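Side-chain contacts in acyl-coenzyme A oxidase acox-1.1 (Caenorhabditis elegans, PDB 5K3H), which catalyses the first step of peroxisomal beta-oxidation, using FAD and O2 to desaturate acyl-CoA to (2E)-enoyl-CoA with release of H2O2: residues H342-F347 / R406-G411; Q174-H179 / T270-D275; P112-G117 / N246-G251; Q33-E38 / A353-G358. One frame throughout, in Å; residues are numbered along the deposited sequence.

Contact 1. Residues H342-F347 / R406-G411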
loop_
_atom_site.group_PDB
_atom_site.type_symbol
_atom_site.label_atom_id
_atom_site.label_comp_id
_atom_site.label_asym_id
_atom_site.label_seq_id
_atom_site.Cartn_x
_atom_site.Cartn_y
_atom_site.Cartn_z
ATOM N N HIS B 342 -13.208 2.020 13.853
ATOM C CA HIS B 342 -13.132 0.680 13.296
ATOM C C HIS B 342 -11.877 0.489 12.460
ATOM O O HIS B 342 -11.367 -0.638 12.350
ATOM C CB HIS B 342 -14.392 0.393 12.472
ATOM C CG HIS B 342 -14.470 -1.006 11.925
ATOM N ND1 HIS B 342 -14.331 -1.293 10.581
ATOM C CD2 HIS B 342 -14.685 -2.194 12.539
ATOM C CE1 HIS B 342 -14.461 -2.597 10.393
ATOM N NE2 HIS B 342 -14.669 -3.168 11.564
ATOM N N ARG B 343 -11.367 1.552 11.849
ATOM C CA ARG B 343 -10.195 1.409 10.996
ATOM C C ARG B 343 -8.886 1.702 11.731
ATOM O O ARG B 343 -7.813 1.586 11.125
ATOM C CB ARG B 343 -10.339 2.317 9.762
ATOM C CG ARG B 343 -9.903 3.751 9.991
ATOM C CD ARG B 343 -10.430 4.678 8.918
ATOM N NE ARG B 343 -10.174 4.158 7.595
ATOM C CZ ARG B 343 -10.425 4.820 6.466
ATOM N NH1 ARG B 343 -10.944 6.047 6.515
ATOM N NH2 ARG B 343 -10.159 4.247 5.288
ATOM N N LEU B 344 -8.939 2.040 13.022
ATOM C CA LEU B 344 -7.750 2.289 13.827
ATOM C C LEU B 344 -7.611 1.320 14.990
ATOM O O LEU B 344 -6.550 0.699 15.143
ATOM C CB LEU B 344 -7.774 3.738 14.378
ATOM C CG LEU B 344 -7.644 4.987 13.481
ATOM C CD1 LEU B 344 -7.859 6.190 14.335
ATOM C CD2 LEU B 344 -6.283 5.087 12.752
ATOM N N PHE B 345 -8.646 1.189 15.843
ATOM C CA PHE B 345 -8.487 0.517 17.134
ATOM C C PHE B 345 -8.187 -0.973 16.984
ATOM O O PHE B 345 -7.428 -1.516 17.795
ATOM C CB PHE B 345 -9.712 0.698 18.035
ATOM C CG PHE B 345 -10.021 2.132 18.390
ATOM C CD1 PHE B 345 -9.107 3.149 18.142
ATOM C CD2 PHE B 345 -11.280 2.473 18.898
ATOM C CE1 PHE B 345 -9.422 4.467 18.435
ATOM C CE2 PHE B 345 -11.596 3.768 19.190
ATOM C CZ PHE B 345 -10.671 4.774 18.961
ATOM N N PRO B 346 -8.756 -1.691 16.009
ATOM C CA PRO B 346 -8.372 -3.095 15.870
ATOM C C PRO B 346 -6.898 -3.287 15.567
ATOM O O PRO B 346 -6.364 -4.367 15.837
ATOM C CB PRO B 346 -9.272 -3.596 14.727
ATOM C CG PRO B 346 -10.469 -2.706 14.750
ATOM C CD PRO B 346 -9.879 -1.361 15.099
ATOM N N PHE B 347 -6.232 -2.287 15.000
ATOM C CA PHE B 347 -4.814 -2.367 14.683
ATOM C C PHE B 347 -3.940 -1.920 15.838
ATOM O O PHE B 347 -2.768 -2.313 15.905
ATOM C CB PHE B 347 -4.530 -1.538 13.437
ATOM C CG PHE B 347 -5.307 -2.014 12.246
ATOM C CD1 PHE B 347 -4.953 -3.179 11.590
ATOM C CD2 PHE B 347 -6.445 -1.332 11.823
ATOM C CE1 PHE B 347 -5.695 -3.631 10.523
ATOM C CE2 PHE B 347 -7.194 -1.790 10.737
ATOM C CZ PHE B 347 -6.816 -2.931 10.095
ATOM N N ARG B 406 -2.967 5.322 7.156
ATOM C CA ARG B 406 -2.780 6.400 6.191
ATOM C C ARG B 406 -4.127 6.970 5.728
ATOM O O ARG B 406 -4.321 8.190 5.700
ATOM C CB ARG B 406 -1.959 5.927 4.990
ATOM C CG ARG B 406 -1.557 7.116 4.138
ATOM C CD ARG B 406 -1.046 6.721 2.799
ATOM N NE ARG B 406 -1.979 5.812 2.116
ATOM C CZ ARG B 406 -3.062 6.201 1.440
ATOM N NH1 ARG B 406 -3.361 7.488 1.341
ATOM N NH2 ARG B 406 -3.846 5.297 0.860
ATOM N N MET B 407 -5.059 6.088 5.335
ATOM C CA MET B 407 -6.393 6.507 4.892
ATOM C C MET B 407 -7.162 7.241 5.992
ATOM O O MET B 407 -7.857 8.227 5.720
ATOM C CB MET B 407 -7.162 5.277 4.415
ATOM C CG MET B 407 -6.703 4.761 3.059
ATOM S SD MET B 407 -7.336 3.126 2.636
ATOM C CE MET B 407 -6.079 2.602 1.463
ATOM N N ALA B 408 -7.012 6.817 7.250
ATOM C CA ALA B 408 -7.681 7.514 8.342
ATOM C C ALA B 408 -7.256 8.977 8.459
ATOM O O ALA B 408 -7.927 9.755 9.155
ATOM C CB ALA B 408 -7.418 6.794 9.661
ATOM N N CYS B 409 -6.138 9.357 7.841
ATOM C CA CYS B 409 -5.637 10.727 7.859
ATOM C C CYS B 409 -6.189 11.609 6.739
ATOM O O CYS B 409 -5.912 12.813 6.737
ATOM C CB CYS B 409 -4.106 10.716 7.804
ATOM S SG CYS B 409 -3.333 10.120 9.333
ATOM N N GLY B 410 -6.992 11.060 5.815
ATOM C CA GLY B 410 -7.591 11.874 4.775
ATOM C C GLY B 410 -6.561 12.438 3.810
ATOM O O GLY B 410 -5.470 11.893 3.629
ATOM N N GLY B 411 -6.930 13.560 3.184
ATOM C CA GLY B 411 -6.049 14.184 2.205
ATOM C C GLY B 411 -4.659 14.479 2.739
ATOM O O GLY B 411 -3.660 14.261 2.047
#
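Arg343 and Leu344 of helix 338-367 pack against Met407 and Ala408, at the end of helix 382-408, where two helices of the C-alpha1 domain meet beside the FAD site that the two subunits share. His342 and Arg343 belong to that site, and Gly411 probably does too, as in related enzymes. The contact is made by van der Waals packing. Arg343 spreads its guanidinium flat over the Met407-Ala408 peptide, with Ala408 N 3.9 Å from the guanidinium plane and over its centre, and Met407 C over the same face, nearer the rim. To get there, CG is wedged between the backbone N and the carbonyl carbon (chi1 84°), and a bend at chi3 (-49°) lays the group across the end of the neighbouring helix. Its NH2 comes closely up to Met407 CB, at 3.3 Å, and the two side chains cross at about a right angle. Farther back along the chain, Arg343 CD rests on Ala408 CB at 3.8 Å. With an alanine at Arg343, the Met407-Ala408 peptide would probably lose the flat group covering it, and the cofactor site a positive charge. Gln340 fixes the same turn by donating NE2 to Ala408 O. From the second subunit, Met438 packs on Arg343 and the ATP-binding His396 on Met407. Gly410, with positive phi, takes the chain out of the helix. Leu344, lodged against Ala313, Thr314 and Ser317 of helix 300-319, turns its CD2 methyl onto Ala408 CB, 3.7 Å away.

Contact 2. Residues Q174-H179 / T270-D275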
loop_
_atom_site.group_PDB
_atom_site.type_symbol
_atom_site.label_atom_id
_atom_site.label_comp_id
_atom_site.label_asym_id
_atom_site.label_seq_id
_atom_site.Cartn_x
_atom_site.Cartn_y
_atom_site.Cartn_z
ATOM N N GLN B 174 45.252 -24.463 -3.251
ATOM C CA GLN B 174 44.544 -24.355 -1.975
ATOM C C GLN B 174 43.760 -23.050 -1.882
ATOM O O GLN B 174 43.916 -22.262 -0.940
ATOM C CB GLN B 174 45.511 -24.479 -0.807
ATOM C CG GLN B 174 46.105 -25.869 -0.632
ATOM C CD GLN B 174 47.237 -25.841 0.352
ATOM O OE1 GLN B 174 48.400 -25.896 -0.037
ATOM N NE2 GLN B 174 46.908 -25.705 1.644
ATOM N N GLU B 175 42.907 -22.830 -2.880
ATOM C CA GLU B 175 42.092 -21.634 -3.009
ATOM C C GLU B 175 40.702 -22.017 -3.479
ATOM O O GLU B 175 40.524 -23.047 -4.134
ATOM C CB GLU B 175 42.700 -20.653 -4.001
ATOM C CG GLU B 175 43.882 -19.867 -3.505
ATOM C CD GLU B 175 44.506 -19.099 -4.631
ATOM O OE1 GLU B 175 44.780 -19.717 -5.684
ATOM O OE2 GLU B 175 44.654 -17.870 -4.503
ATOM N N PHE B 176 39.716 -21.184 -3.136
ATOM C CA PHE B 176 38.400 -21.234 -3.773
ATOM C C PHE B 176 38.328 -20.211 -4.895
ATOM O O PHE B 176 38.788 -19.074 -4.731
ATOM C CB PHE B 176 37.281 -21.012 -2.753
ATOM C CG PHE B 176 37.078 -22.192 -1.853
ATOM C CD1 PHE B 176 36.310 -23.268 -2.271
ATOM C CD2 PHE B 176 37.720 -22.264 -0.636
ATOM C CE1 PHE B 176 36.139 -24.375 -1.477
ATOM C CE2 PHE B 176 37.563 -23.365 0.168
ATOM C CZ PHE B 176 36.760 -24.429 -0.251
ATOM N N VAL B 177 37.796 -20.633 -6.045
ATOM C CA VAL B 177 37.609 -19.760 -7.201
ATOM C C VAL B 177 36.118 -19.445 -7.253
ATOM O O VAL B 177 35.306 -20.330 -7.521
ATOM C CB VAL B 177 38.073 -20.429 -8.507
ATOM C CG1 VAL B 177 37.570 -19.673 -9.705
ATOM C CG2 VAL B 177 39.587 -20.612 -8.568
ATOM N N LEU B 178 35.739 -18.198 -6.977
ATOM C CA LEU B 178 34.339 -17.789 -7.001
ATOM C C LEU B 178 33.989 -17.357 -8.414
ATOM O O LEU B 178 34.799 -16.704 -9.085
ATOM C CB LEU B 178 34.090 -16.643 -6.022
ATOM C CG LEU B 178 33.737 -16.927 -4.548
ATOM C CD1 LEU B 178 34.493 -18.093 -3.972
ATOM C CD2 LEU B 178 34.058 -15.683 -3.719
ATOM N N HIS B 179 32.803 -17.748 -8.889
ATOM C CA HIS B 179 32.470 -17.381 -10.258
ATOM C C HIS B 179 30.982 -17.123 -10.441
ATOM O O HIS B 179 30.136 -17.842 -9.900
ATOM C CB HIS B 179 32.917 -18.460 -11.242
ATOM C CG HIS B 179 32.900 -18.004 -12.662
ATOM N ND1 HIS B 179 33.645 -16.934 -13.108
ATOM C CD2 HIS B 179 32.203 -18.451 -13.733
ATOM C CE1 HIS B 179 33.415 -16.745 -14.393
ATOM N NE2 HIS B 179 32.544 -17.652 -14.797
ATOM N N THR B 270 31.686 -27.115 9.156
ATOM C CA THR B 270 32.134 -27.836 7.978
ATOM C C THR B 270 33.626 -27.616 7.788
ATOM O O THR B 270 34.118 -26.506 7.984
ATOM C CB THR B 270 31.363 -27.344 6.732
ATOM O OG1 THR B 270 29.959 -27.617 6.866
ATOM C CG2 THR B 270 31.920 -27.914 5.465
ATOM N N LYS B 271 34.355 -28.668 7.429
ATOM C CA LYS B 271 35.774 -28.540 7.130
ATOM C C LYS B 271 36.057 -29.008 5.713
ATOM O O LYS B 271 35.437 -29.964 5.228
ATOM C CB LYS B 271 36.676 -29.313 8.129
ATOM C CG LYS B 271 36.848 -28.638 9.496
ATOM C CD LYS B 271 35.591 -28.717 10.372
ATOM C CE LYS B 271 35.801 -28.002 11.706
ATOM N NZ LYS B 271 34.623 -28.158 12.606
ATOM N N VAL B 272 36.978 -28.303 5.055
ATOM C CA VAL B 272 37.611 -28.761 3.825
ATOM C C VAL B 272 39.112 -28.652 4.047
ATOM O O VAL B 272 39.635 -27.544 4.241
ATOM C CB VAL B 272 37.171 -27.948 2.588
ATOM C CG1 VAL B 272 38.064 -28.235 1.390
ATOM C CG2 VAL B 272 35.718 -28.257 2.238
ATOM N N GLU B 273 39.802 -29.796 4.018
ATOM C CA GLU B 273 41.236 -29.841 4.265
ATOM C C GLU B 273 41.974 -29.445 3.000
ATOM O O GLU B 273 41.382 -29.322 1.925
ATOM C CB GLU B 273 41.646 -31.219 4.785
ATOM C CG GLU B 273 40.725 -31.646 5.927
ATOM C CD GLU B 273 41.174 -32.894 6.661
ATOM O OE1 GLU B 273 41.469 -33.907 5.988
ATOM O OE2 GLU B 273 41.211 -32.875 7.913
ATOM N N ALA B 274 43.280 -29.177 3.153
ATOM C CA ALA B 274 44.100 -28.742 2.021
ATOM C C ALA B 274 44.026 -29.700 0.841
ATOM O O ALA B 274 44.055 -29.270 -0.314
ATOM C CB ALA B 274 45.553 -28.587 2.463
ATOM N N ASP B 275 43.942 -31.002 1.107
ATOM C CA ASP B 275 43.789 -31.972 0.027
ATOM C C ASP B 275 42.386 -31.963 -0.596
ATOM O O ASP B 275 42.128 -32.771 -1.496
ATOM C CB ASP B 275 44.242 -33.364 0.487
ATOM C CG ASP B 275 43.380 -33.958 1.565
ATOM O OD1 ASP B 275 42.357 -33.366 1.980
ATOM O OD2 ASP B 275 43.748 -35.061 2.008
#
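Val272, in the short strand 271-272, is the first residue of 270-275 to reach across, meeting the ring of Phe176. Its CB bond points at strand 175-179, and with CG1 anti to the backbone N (chi1 167°) that methyl approaches Phe176 CZ to 4.3 Å, obliquely to the ring. The touch is loose, but it belongs to a larger apolar cluster: Met206 of strand 199-208 packs on both side chains, and Phe218 and Tyr169 turn their rings to Phe176. On the backbone side, Val272 O accepts a hydrogen bond from Arg262 NE. All this lies in the beta-rich middle domain of the acyl-CoA oxidase fold, where strands 271-272 and 278-279 form a small antiparallel ladder next to the main sheet. Past Glu273, which points away, Ala274 comes next to Gln174 near the surface. Gln174 has positive phi and, with Glu175, faces Asp170 in a G1 beta bulge at the start of strand 175-179. From there its side chain runs out in extended form and places NE2 3.3 Å from Ala274 CB, a close van der Waals contact between amide and methyl. Gln174 CG also passes Ala274 O at 4.0 Å, an oxygen that bonds to Tyr169 OH. Asp275 points its CB bond away, and its OD1 is hydrogen-bonded to Thr277 OG1.

Contact 3. Residues P112-G117 / N246-G251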
loop_
_atom_site.group_PDB
_atom_site.type_symbol
_atom_site.label_atom_id
_atom_site.label_comp_id
_atom_site.label_asym_id
_atom_site.label_seq_id
_atom_site.Cartn_x
_atom_site.Cartn_y
_atom_site.Cartn_z
ATOM N N PRO B 112 24.332 3.107 6.121
ATOM C CA PRO B 112 25.371 2.328 5.407
ATOM C C PRO B 112 25.811 1.058 6.104
ATOM O O PRO B 112 26.538 0.253 5.493
ATOM C CB PRO B 112 26.541 3.310 5.312
ATOM C CG PRO B 112 25.884 4.671 5.334
ATOM C CD PRO B 112 24.729 4.524 6.272
ATOM N N MET B 113 25.463 0.879 7.376
ATOM C CA MET B 113 25.864 -0.303 8.123
ATOM C C MET B 113 24.659 -1.069 8.638
ATOM O O MET B 113 24.775 -1.833 9.602
ATOM C CB MET B 113 26.805 0.090 9.262
ATOM C CG MET B 113 28.134 0.555 8.740
ATOM S SD MET B 113 29.319 0.966 10.025
ATOM C CE MET B 113 29.504 -0.587 10.901
ATOM N N ALA B 114 23.512 -0.876 7.996
ATOM C CA ALA B 114 22.283 -1.552 8.394
ATOM C C ALA B 114 22.422 -3.074 8.391
ATOM O O ALA B 114 21.954 -3.748 9.308
ATOM C CB ALA B 114 21.130 -1.122 7.500
ATOM N N LEU B 115 23.062 -3.611 7.359
ATOM C CA LEU B 115 23.248 -5.055 7.243
ATOM C C LEU B 115 24.453 -5.551 8.041
ATOM O O LEU B 115 24.508 -6.714 8.437
ATOM C CB LEU B 115 23.379 -5.465 5.774
ATOM C CG LEU B 115 22.069 -5.804 5.060
ATOM C CD1 LEU B 115 21.450 -7.064 5.642
ATOM C CD2 LEU B 115 21.095 -4.638 5.141
ATOM N N HIS B 116 25.412 -4.662 8.271
ATOM C CA HIS B 116 26.617 -5.002 9.028
ATOM C C HIS B 116 26.279 -5.680 10.352
ATOM O O HIS B 116 26.927 -6.663 10.749
ATOM C CB HIS B 116 27.441 -3.740 9.255
ATOM C CG HIS B 116 28.730 -3.993 9.952
ATOM N ND1 HIS B 116 29.880 -4.353 9.285
ATOM C CD2 HIS B 116 29.053 -3.931 11.265
ATOM C CE1 HIS B 116 30.856 -4.506 10.161
ATOM N NE2 HIS B 116 30.378 -4.260 11.370
ATOM N N GLY B 117 25.315 -5.125 11.085
ATOM C CA GLY B 117 24.885 -5.699 12.349
ATOM C C GLY B 117 23.803 -6.758 12.255
ATOM O O GLY B 117 23.744 -7.669 13.088
ATOM N N ASN B 246 15.628 3.871 1.125
ATOM C CA ASN B 246 16.562 4.217 0.062
ATOM C C ASN B 246 17.931 4.660 0.559
ATOM O O ASN B 246 18.816 4.904 -0.269
ATOM C CB ASN B 246 15.952 5.288 -0.828
ATOM C CG ASN B 246 15.023 4.690 -1.861
ATOM O OD1 ASN B 246 15.464 3.905 -2.702
ATOM N ND2 ASN B 246 13.732 5.038 -1.801
ATOM N N ILE B 247 18.136 4.749 1.877
ATOM C CA ILE B 247 19.468 5.017 2.404
ATOM C C ILE B 247 20.335 3.766 2.361
ATOM O O ILE B 247 21.567 3.869 2.350
ATOM C CB ILE B 247 19.353 5.613 3.820
ATOM C CG1 ILE B 247 18.533 6.913 3.767
ATOM C CG2 ILE B 247 20.733 5.809 4.452
ATOM C CD1 ILE B 247 18.317 7.633 5.100
ATOM N N VAL B 248 19.721 2.587 2.344
ATOM C CA VAL B 248 20.436 1.335 2.140
ATOM C C VAL B 248 20.754 1.188 0.660
ATOM O O VAL B 248 19.865 1.250 -0.197
ATOM C CB VAL B 248 19.608 0.150 2.655
ATOM C CG1 VAL B 248 20.173 -1.179 2.123
ATOM C CG2 VAL B 248 19.599 0.152 4.169
ATOM N N ASP B 249 22.028 0.967 0.362
ATOM C CA ASP B 249 22.533 0.839 -1.001
ATOM C C ASP B 249 22.577 -0.647 -1.366
ATOM O O ASP B 249 23.615 -1.319 -1.329
ATOM C CB ASP B 249 23.900 1.505 -1.086
ATOM C CG ASP B 249 24.828 1.053 0.054
ATOM O OD1 ASP B 249 24.495 1.333 1.236
ATOM O OD2 ASP B 249 25.872 0.397 -0.224
ATOM N N ASN B 250 21.415 -1.165 -1.740
ATOM C CA ASN B 250 21.326 -2.554 -2.154
ATOM C C ASN B 250 22.106 -2.761 -3.438
ATOM O O ASN B 250 22.019 -1.949 -4.359
ATOM C CB ASN B 250 19.864 -2.941 -2.332
ATOM C CG ASN B 250 19.080 -2.827 -1.054
ATOM O OD1 ASN B 250 18.704 -1.746 -0.634
ATOM N ND2 ASN B 250 18.833 -3.962 -0.424
ATOM N N GLY B 251 22.848 -3.870 -3.518
ATOM C CA GLY B 251 23.843 -4.022 -4.555
ATOM C C GLY B 251 23.756 -5.302 -5.364
ATOM O O GLY B 251 23.151 -6.288 -4.958
#
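Ala114 and Val248 make the closest side-chain touch here, methyl against methyl, with Ala114 CB 3.9 Å from Val248 CG2. The valine sets CG1 anti to its own backbone N (chi1 165°), which leaves CG2 beside that N and directed at the first turn of helix 114-127. Pro112 meets the loop through its backbone side: its CB bond points away, and its CA lies 6.0 Å from the CA of Val248 and 4.4 Å from Asp249 OD1. Around this apolar patch runs a polar second shell. The carboxylate of Asp249 is buried yet well supplied, since Asn192 ND2 bonds to OD1 while the backbone N atoms of Lys195 and Ser196 both bond to OD2. Asn192 also joins the two segments indirectly, because its OD1 accepts Leu115 N while its ND2 holds Asp249. The loop is steadied further by Lys242, whose NZ is hydrogen-bonded to Val248 O and to Asn250 OD1, and by backbone bonds of Ile247 to Glu109. Just before the helix, Met113 lays its CE over one face of the His116 ring, 3.4 Å above the plane and toward the rim, and His116 NE2 is bonded to Ala140 O. Leu662 and Met665 of the second subunit cover Pro112 and Met113. The contact is thus a seam between the N-terminal helical domain and the loop preceding strand 251-255 of the beta domain, beside Gly191, a residue of the FAD site shared across the dimer.

Contact 4. Residues Q33-E38 / A353-G358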
loop_
_atom_site.group_PDB
_atom_site.type_symbol
_atom_site.label_atom_id
_atom_site.label_comp_id
_atom_site.label_asym_id
_atom_site.label_seq_id
_atom_site.Cartn_x
_atom_site.Cartn_y
_atom_site.Cartn_z
ATOM N N GLN B 33 5.463 -2.735 30.477
ATOM C CA GLN B 33 4.855 -3.943 29.919
ATOM C C GLN B 33 5.287 -4.179 28.466
ATOM O O GLN B 33 5.690 -5.290 28.102
ATOM C CB GLN B 33 3.338 -3.831 30.038
ATOM C CG GLN B 33 2.608 -5.129 29.993
ATOM C CD GLN B 33 3.121 -6.163 30.964
ATOM O OE1 GLN B 33 3.459 -7.264 30.563
ATOM N NE2 GLN B 33 3.166 -5.825 32.242
ATOM N N ILE B 34 5.255 -3.131 27.633
ATOM C CA ILE B 34 5.582 -3.257 26.209
ATOM C C ILE B 34 7.038 -3.660 26.013
ATOM O O ILE B 34 7.358 -4.469 25.135
ATOM C CB ILE B 34 5.270 -1.943 25.456
ATOM C CG1 ILE B 34 3.764 -1.673 25.360
ATOM C CG2 ILE B 34 5.910 -1.929 24.063
ATOM C CD1 ILE B 34 3.449 -0.287 24.888
ATOM N N TYR B 35 7.955 -3.065 26.767
ATOM C CA TYR B 35 9.376 -3.243 26.474
ATOM C C TYR B 35 10.051 -4.245 27.406
ATOM O O TYR B 35 11.281 -4.377 27.373
ATOM C CB TYR B 35 10.096 -1.881 26.515
ATOM C CG TYR B 35 9.673 -0.957 25.392
ATOM C CD1 TYR B 35 9.962 -1.274 24.062
ATOM C CD2 TYR B 35 8.946 0.211 25.655
ATOM C CE1 TYR B 35 9.562 -0.448 23.014
ATOM C CE2 TYR B 35 8.546 1.060 24.604
ATOM C CZ TYR B 35 8.859 0.708 23.289
ATOM O OH TYR B 35 8.479 1.516 22.255
ATOM N N GLY B 36 9.277 -4.962 28.219
ATOM C CA GLY B 36 9.829 -6.035 29.025
ATOM C C GLY B 36 10.490 -5.638 30.326
ATOM O O GLY B 36 11.465 -6.276 30.735
ATOM N N GLY B 37 10.002 -4.611 30.994
ATOM C CA GLY B 37 10.468 -4.271 32.328
ATOM C C GLY B 37 10.570 -2.776 32.534
ATOM O O GLY B 37 10.760 -2.000 31.599
ATOM N N GLU B 38 10.429 -2.353 33.792
ATOM C CA GLU B 38 10.477 -0.927 34.100
ATOM C C GLU B 38 11.833 -0.317 33.742
ATOM O O GLU B 38 11.902 0.843 33.307
ATOM C CB GLU B 38 10.117 -0.700 35.574
ATOM C CG GLU B 38 10.945 0.361 36.277
ATOM C CD GLU B 38 10.513 1.789 35.954
ATOM O OE1 GLU B 38 9.435 1.961 35.329
ATOM O OE2 GLU B 38 11.263 2.735 36.321
ATOM N N ALA B 353 -0.610 -7.234 20.138
ATOM C CA ALA B 353 -0.621 -8.678 19.921
ATOM C C ALA B 353 0.680 -9.152 19.295
ATOM O O ALA B 353 1.205 -10.203 19.674
ATOM C CB ALA B 353 -1.811 -9.081 19.044
ATOM N N PHE B 354 1.221 -8.396 18.339
ATOM C CA PHE B 354 2.477 -8.799 17.712
ATOM C C PHE B 354 3.637 -8.687 18.689
ATOM O O PHE B 354 4.499 -9.562 18.733
ATOM C CB PHE B 354 2.758 -7.938 16.480
ATOM C CG PHE B 354 1.733 -8.062 15.390
ATOM C CD1 PHE B 354 0.865 -9.147 15.335
ATOM C CD2 PHE B 354 1.601 -7.057 14.440
ATOM C CE1 PHE B 354 -0.097 -9.234 14.326
ATOM C CE2 PHE B 354 0.650 -7.150 13.441
ATOM C CZ PHE B 354 -0.190 -8.241 13.378
ATOM N N GLN B 355 3.675 -7.614 19.485
ATOM C CA GLN B 355 4.745 -7.440 20.460
ATOM C C GLN B 355 4.752 -8.583 21.462
ATOM O O GLN B 355 5.809 -9.083 21.844
ATOM C CB GLN B 355 4.575 -6.086 21.171
ATOM C CG GLN B 355 5.678 -5.735 22.182
ATOM C CD GLN B 355 6.989 -5.275 21.501
ATOM O OE1 GLN B 355 7.160 -5.419 20.279
ATOM N NE2 GLN B 355 7.909 -4.710 22.294
ATOM N N PHE B 356 3.575 -9.015 21.898
ATOM C CA PHE B 356 3.499 -10.109 22.858
ATOM C C PHE B 356 3.830 -11.452 22.217
ATOM O O PHE B 356 4.416 -12.312 22.883
ATOM C CB PHE B 356 2.118 -10.114 23.515
ATOM C CG PHE B 356 1.833 -8.870 24.306
ATOM C CD1 PHE B 356 2.881 -8.144 24.879
ATOM C CD2 PHE B 356 0.532 -8.414 24.477
ATOM C CE1 PHE B 356 2.635 -6.968 25.603
ATOM C CE2 PHE B 356 0.276 -7.261 25.201
ATOM C CZ PHE B 356 1.324 -6.533 25.774
ATOM N N ALA B 357 3.471 -11.659 20.944
ATOM C CA ALA B 357 3.850 -12.892 20.247
ATOM C C ALA B 357 5.361 -12.969 20.021
ATOM O O ALA B 357 5.976 -14.022 20.213
ATOM C CB ALA B 357 3.117 -12.985 18.913
ATOM N N GLY B 358 5.976 -11.864 19.608
ATOM C CA GLY B 358 7.418 -11.838 19.528
ATOM C C GLY B 358 8.075 -12.196 20.848
ATOM O O GLY B 358 9.084 -12.909 20.878
#
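Gln355 and Ile34 cross at about a right angle, and the amide of Gln355 meets the main-chain carbonyl of Ile34 directly, with the CG2 methyl alongside. Gln355 NE2 donates to Ile34 O at 2.9 Å with an almost straight N-H...O angle of 178°. The oxygen lies in the plane of the amide, whereas the donor stands 37° above the carbonyl plane of Ile34. With CG anti to the backbone N and a bend at chi2 (76°), the amide is turned sharply off the axis of its chain. Gln355 OE1 bonds to the hydroxyl of Thr300; both ends of the buried amide are occupied, and the carbonyl acceptor at NE2 sets which way round it lies. A leucine in its place would probably leave Ile34 O without this donor and Thr300 without its amide partner. The Ile34 CG2 methyl lies 3.9 Å from Gln355 NE2 and also sits 3.8 Å above the centre of the Tyr35 ring. The edge of the Phe356 ring lies loosely by the Gln33 carbonyl, with CE1 4.3 Å from Gln33 O. The outer ends are held elsewhere: Gln33 OE1 by Arg550, Tyr35 OH by Trp618 O. Ile34 O belongs to the last turn of helix 27-35, which closes at Gly36 in a Schellman motif, and the contact joins this helix of the N-terminal region to helix 338-367 of the C-alpha1 domain.

Contacts 1, 3 and 4 are buried, while contact 2 lies far out on the beta domain, only partly buried, with its centre about 37 Å from that of the chain. Contacts 1 and 4 both use helix 338-367 and come within about 6 Å at their nearest atoms, yet differ in chemistry: contact 1 lays a charged group flat over a peptide beside the cofactor site, whereas contact 4 hydrogen-bonds a side-chain amide to a helix-terminal carbonyl away from the known sites. Contact 3 is a methyl touch ringed by buried polar bonds, while contact 2 pairs one loose apolar touch with an amide against a methyl. Contacts 1 and 3 touch the second subunit; contacts 2 and 4 do not.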